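Local coordinates for carbohydrate kinase, FGGY (Novosphingobium aromaticivorans, PDB 3H6E), which probably transfers a phosphate from ATP to a sugar or related polyol, although its own substrate is not established, at residues D179-D184 with G290-S295; A274-A279 with D383-T388. All coordinates share one frame; numbering follows the deposited sequence.

Interaction 1: residues D179-D184 with G290-S295; sequences DPQDGD and GRPVPS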
loop_
_atom_site.group_PDB
_atom_site.type_symbol
_atom_site.label_atom_id
_atom_site.label_comp_id
_atom_site.label_asym_id
_atom_site.label_seq_id
_atom_site.Cartn_x
_atom_site.Cartn_y
_atom_site.Cartn_z
ATOM N N ASP A 179 13.363 -11.825 -2.847
ATOM C CA ASP A 179 12.827 -13.147 -3.123
ATOM C C ASP A 179 11.866 -13.500 -1.996
ATOM O O ASP A 179 12.286 -13.980 -0.940
ATOM C CB ASP A 179 13.964 -14.167 -3.198
ATOM C CG ASP A 179 13.496 -15.541 -3.645
ATOM O OD1 ASP A 179 12.305 -15.871 -3.459
ATOM O OD2 ASP A 179 14.332 -16.298 -4.181
ATOM N N PRO A 180 10.567 -13.249 -2.213
ATOM C CA PRO A 180 9.547 -13.408 -1.171
ATOM C C PRO A 180 9.528 -14.811 -0.581
ATOM O O PRO A 180 9.685 -14.961 0.628
ATOM C CB PRO A 180 8.241 -13.123 -1.915
ATOM C CG PRO A 180 8.642 -12.257 -3.055
ATOM C CD PRO A 180 9.993 -12.756 -3.475
ATOM N N GLN A 181 9.338 -15.820 -1.421
ATOM C CA GLN A 181 9.319 -17.201 -0.944
ATOM C C GLN A 181 10.590 -17.551 -0.173
ATOM O O GLN A 181 10.526 -18.128 0.915
ATOM C CB GLN A 181 9.132 -18.178 -2.106
ATOM C CG GLN A 181 7.720 -18.212 -2.659
ATOM C CD GLN A 181 6.698 -18.651 -1.629
ATOM O OE1 GLN A 181 5.511 -18.352 -1.753
ATOM N NE2 GLN A 181 7.153 -19.364 -0.603
ATOM N N ASP A 182 11.740 -17.193 -0.740
ATOM C CA ASP A 182 13.029 -17.519 -0.139
ATOM C C ASP A 182 13.346 -16.665 1.085
ATOM O O ASP A 182 14.124 -17.072 1.948
ATOM C CB ASP A 182 14.149 -17.384 -1.170
ATOM C CG ASP A 182 15.386 -18.161 -0.781
ATOM O OD1 ASP A 182 15.287 -18.975 0.167
ATOM O OD2 ASP A 182 16.448 -17.961 -1.418
ATOM N N GLY A 183 12.750 -15.479 1.153
ATOM C CA GLY A 183 12.969 -14.584 2.274
ATOM C C GLY A 183 14.384 -14.046 2.272
ATOM O O GLY A 183 15.024 -13.925 3.318
ATOM N N ASP A 184 14.869 -13.725 1.078
ATOM C CA ASP A 184 16.239 -13.269 0.889
ATOM C C ASP A 184 16.277 -12.350 -0.327
ATOM O O ASP A 184 15.298 -12.253 -1.065
ATOM C CB ASP A 184 17.165 -14.472 0.674
ATOM C CG ASP A 184 18.628 -14.155 0.961
ATOM O OD1 ASP A 184 18.980 -12.958 1.046
ATOM O OD2 ASP A 184 19.424 -15.106 1.108
ATOM N N GLY A 290 8.199 -10.983 7.313
ATOM C CA GLY A 290 8.888 -11.533 6.159
ATOM C C GLY A 290 8.075 -12.571 5.405
ATOM O O GLY A 290 8.537 -13.129 4.409
ATOM N N ARG A 291 6.862 -12.831 5.882
ATOM C CA ARG A 291 5.957 -13.776 5.232
ATOM C C ARG A 291 5.308 -13.170 3.988
ATOM O O ARG A 291 4.846 -12.027 4.011
ATOM C CB ARG A 291 4.876 -14.244 6.213
ATOM C CG ARG A 291 5.270 -15.444 7.073
ATOM C CD ARG A 291 4.388 -15.554 8.320
ATOM N NE ARG A 291 3.152 -14.774 8.205
ATOM C CZ ARG A 291 2.010 -15.230 7.693
ATOM N NH1 ARG A 291 1.924 -16.477 7.243
ATOM N NH2 ARG A 291 0.947 -14.434 7.631
ATOM N N PRO A 292 5.270 -13.936 2.892
ATOM C CA PRO A 292 4.686 -13.437 1.641
ATOM C C PRO A 292 3.241 -12.953 1.790
ATOM O O PRO A 292 2.422 -13.577 2.466
ATOM C CB PRO A 292 4.755 -14.654 0.714
ATOM C CG PRO A 292 5.904 -15.450 1.235
ATOM C CD PRO A 292 5.874 -15.268 2.729
ATOM N N VAL A 293 2.952 -11.828 1.147
ATOM C CA VAL A 293 1.627 -11.232 1.145
ATOM C C VAL A 293 1.100 -11.186 -0.281
ATOM O O VAL A 293 1.303 -10.200 -0.992
ATOM C CB VAL A 293 1.669 -9.803 1.704
ATOM C CG1 VAL A 293 0.317 -9.114 1.540
ATOM C CG2 VAL A 293 2.119 -9.814 3.158
ATOM N N PRO A 294 0.434 -12.267 -0.711
ATOM C CA PRO A 294 -0.108 -12.340 -2.071
ATOM C C PRO A 294 -1.042 -11.168 -2.347
ATOM O O PRO A 294 -1.892 -10.849 -1.516
ATOM C CB PRO A 294 -0.885 -13.659 -2.066
ATOM C CG PRO A 294 -0.210 -14.484 -1.028
ATOM C CD PRO A 294 0.218 -13.513 0.039
ATOM N N SER A 295 -0.876 -10.537 -3.507
ATOM C CA SER A 295 -1.626 -9.331 -3.831
ATOM C C SER A 295 -2.173 -9.343 -5.252
ATOM O O SER A 295 -1.568 -9.910 -6.155
ATOM C CB SER A 295 -0.743 -8.098 -3.636
ATOM O OG SER A 295 -0.037 -8.177 -2.407
#
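P292, whose CB points toward the turn formed by 179-184, rests its CG 3.9 Å from the carbonyl O of P180, with P180 C just behind. This is van der Waals contact of a ring methylene with a peptide group, and the two prolines bring their CA atoms to 5.6 Å. Beside it, Q181 folds its side chain back: its CB points away from the strand, but a bend at chi2 (-61°) carries the amide end round, leaving CD 4.4 Å from P292 CG. The side chains of Q181 and P292 cross at about a right angle.

The turn is held from within. It joins strands 178-179 and 184-185 as a beta hairpin closed by a G1 beta bulge, in which D179 O receives both G183 N, at 2.6 Å, and D184 N. G183 has a positive phi (69°), which a glycine adopts readily. D179 also makes an Asx motif: its OD1 accepts D182 N at 3.1 Å, the N-H coming from above the carboxylate plane, while OD2 pairs with R117.

In the partner segment, P292 begins strand 292-298. G290, two residues before it, has backbone angles at which a side chain would collide with the carbonyl O of the residue before, so glycine is the fitting residue. R291 turns away from the hairpin to a salt bridge with D287. Both P180 and P292 also pack on V284 of strand 282-286.

Interaction 2: residues A274-A279 with D383-T388; sequences ATLPEA and DLIGST
L276 reaches across to the end of helix 363-384 through one methyl: its CD2 lies 3.4 Å from L384 O and 4.1 Å from I385 CG2. The leucine CB is neither aimed at nor turned from the helix end, but with CG beside the backbone N (chi1 -72°) CD2 comes to lie against it. The I385 side chain meets it at a slant, offering CG2 while its CG1 branch leads away. This is the closer-packed part, and it includes the buried residue of the contact: I385 lies against A263, P294 and A296 of the neighbouring strands. L276 also packs on V284.

The fit is looser at P277. Its CB points toward the helix end, yet its CG stays 4.3 Å from L384 CG; C282 of strand 282-286 touches both residues. D383, one residue before L384, is exposed and carries a salt bridge to R411.

The helix ends here in a Schellman motif: G386, at positive phi (77°), turns the chain out of the helix, with two bonds back into the last turn, one of them G386 N to D383 O at 3.2 Å. Glycine suits that turn. Because the loop and the helix end meet through apolar side chains and one carbonyl, the contact depends on shape and on removing hydrocarbon from water. No polar bond fixes the two segments to each other; the polar groups of the helix end use partners outside the contact, such as R265 for I385 O.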
loop_
_atom_site.group_PDB
_atom_site.type_symbol
_atom_site.label_atom_id
_atom_site.label_comp_id
_atom_site.label_asym_id
_atom_site.label_seq_id
_atom_site.Cartn_x
_atom_site.Cartn_y
_atom_site.Cartn_z
ATOM N N ALA A 274 4.941 -18.356 -6.575
ATOM C CA ALA A 274 5.659 -18.507 -7.840
ATOM C C ALA A 274 4.710 -18.837 -8.991
ATOM O O ALA A 274 5.069 -18.721 -10.159
ATOM C CB ALA A 274 6.728 -19.575 -7.715
ATOM N N THR A 275 3.493 -19.238 -8.649
ATOM C CA THR A 275 2.513 -19.655 -9.643
ATOM C C THR A 275 1.549 -18.526 -10.047
ATOM O O THR A 275 0.729 -18.693 -10.954
ATOM C CB THR A 275 1.695 -20.850 -9.123
ATOM O OG1 THR A 275 1.196 -21.607 -10.230
ATOM C CG2 THR A 275 0.532 -20.370 -8.260
ATOM N N LEU A 276 1.656 -17.379 -9.379
ATOM C CA LEU A 276 0.756 -16.251 -9.622
ATOM C C LEU A 276 0.928 -15.650 -11.016
ATOM O O LEU A 276 2.034 -15.589 -11.537
ATOM C CB LEU A 276 0.953 -15.166 -8.560
ATOM C CG LEU A 276 0.435 -15.477 -7.155
ATOM C CD1 LEU A 276 0.995 -14.491 -6.143
ATOM C CD2 LEU A 276 -1.090 -15.481 -7.132
ATOM N N PRO A 277 -0.182 -15.194 -11.613
ATOM C CA PRO A 277 -0.273 -14.659 -12.976
ATOM C C PRO A 277 0.131 -13.192 -13.075
ATOM O O PRO A 277 -0.704 -12.323 -12.826
ATOM C CB PRO A 277 -1.773 -14.783 -13.306
ATOM C CG PRO A 277 -2.404 -15.517 -12.136
ATOM C CD PRO A 277 -1.504 -15.276 -10.977
ATOM N N GLU A 278 1.372 -12.918 -13.458
ATOM C CA GLU A 278 1.846 -11.540 -13.570
ATOM C C GLU A 278 0.990 -10.698 -14.514
ATOM O O GLU A 278 0.758 -9.514 -14.261
ATOM C CB GLU A 278 3.304 -11.495 -14.031
ATOM C CG GLU A 278 3.818 -10.079 -14.260
ATOM C CD GLU A 278 5.215 -10.041 -14.848
ATOM O OE1 GLU A 278 5.745 -11.119 -15.200
ATOM O OE2 GLU A 278 5.779 -8.929 -14.962
ATOM N N ALA A 279 0.520 -11.306 -15.597
ATOM C CA ALA A 279 -0.217 -10.571 -16.617
ATOM C C ALA A 279 -1.599 -10.133 -16.150
ATOM O O ALA A 279 -2.226 -9.274 -16.768
ATOM C CB ALA A 279 -0.321 -11.389 -17.885
ATOM N N ASP A 383 -9.921 -14.048 -5.900
ATOM C CA ASP A 383 -9.767 -15.472 -6.200
ATOM C C ASP A 383 -8.403 -15.826 -6.788
ATOM O O ASP A 383 -7.887 -16.912 -6.537
ATOM C CB ASP A 383 -10.884 -15.955 -7.126
ATOM C CG ASP A 383 -12.201 -16.121 -6.400
ATOM O OD1 ASP A 383 -12.174 -16.190 -5.151
ATOM O OD2 ASP A 383 -13.255 -16.186 -7.069
ATOM N N LEU A 384 -7.828 -14.919 -7.572
ATOM C CA LEU A 384 -6.485 -15.121 -8.121
ATOM C C LEU A 384 -5.439 -15.414 -7.048
ATOM O O LEU A 384 -4.447 -16.082 -7.318
ATOM C CB LEU A 384 -6.044 -13.904 -8.941
ATOM C CG LEU A 384 -6.113 -13.985 -10.468
ATOM C CD1 LEU A 384 -7.267 -14.857 -10.937
ATOM C CD2 LEU A 384 -6.194 -12.588 -11.075
ATOM N N ILE A 385 -5.661 -14.917 -5.835
ATOM C CA ILE A 385 -4.677 -15.049 -4.763
ATOM C C ILE A 385 -5.148 -15.967 -3.636
ATOM O O ILE A 385 -4.457 -16.127 -2.632
ATOM C CB ILE A 385 -4.284 -13.670 -4.171
ATOM C CG1 ILE A 385 -5.526 -12.922 -3.682
ATOM C CG2 ILE A 385 -3.539 -12.836 -5.204
ATOM C CD1 ILE A 385 -5.222 -11.586 -3.031
ATOM N N GLY A 386 -6.325 -16.561 -3.802
ATOM C CA GLY A 386 -6.841 -17.508 -2.830
ATOM C C GLY A 386 -7.412 -16.878 -1.573
ATOM O O GLY A 386 -7.426 -17.509 -0.515
ATOM N N SER A 387 -7.888 -15.639 -1.684
ATOM C CA SER A 387 -8.513 -14.948 -0.555
ATOM C C SER A 387 -9.770 -15.677 -0.098
ATOM O O SER A 387 -10.650 -15.981 -0.904
ATOM C CB SER A 387 -8.871 -13.503 -0.923
ATOM O OG SER A 387 -7.733 -12.662 -0.931
ATOM N N THR A 388 -9.847 -15.951 1.200
ATOM C CA THR A 388 -11.013 -16.593 1.788
ATOM C C THR A 388 -11.206 -16.160 3.234
ATOM O O THR A 388 -10.341 -15.505 3.817
ATOM C CB THR A 388 -10.882 -18.126 1.776
ATOM O OG1 THR A 388 -9.672 -18.506 2.444
ATOM C CG2 THR A 388 -10.871 -18.660 0.353
#

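Interactions 1 and 2 lie on the same side of the chain's centre, with their own centres about 14 Å apart, and they meet at strand 292-298. There I385 of interaction 2 packs on the strand of interaction 1: its CG2 is 3.7 Å from S295 O, and its CD1 is 3.7 Å from P294 O. V284 of strand 282-286 is also common ground, touched by P180, P292 and L276. The segments alternate along the sequence. Interaction 1 brings a hairpin from the N-terminal family region onto the C-terminal one, whereas interaction 2 stays within the latter, tying a loop to a helix end. Neither contact contains a ligand.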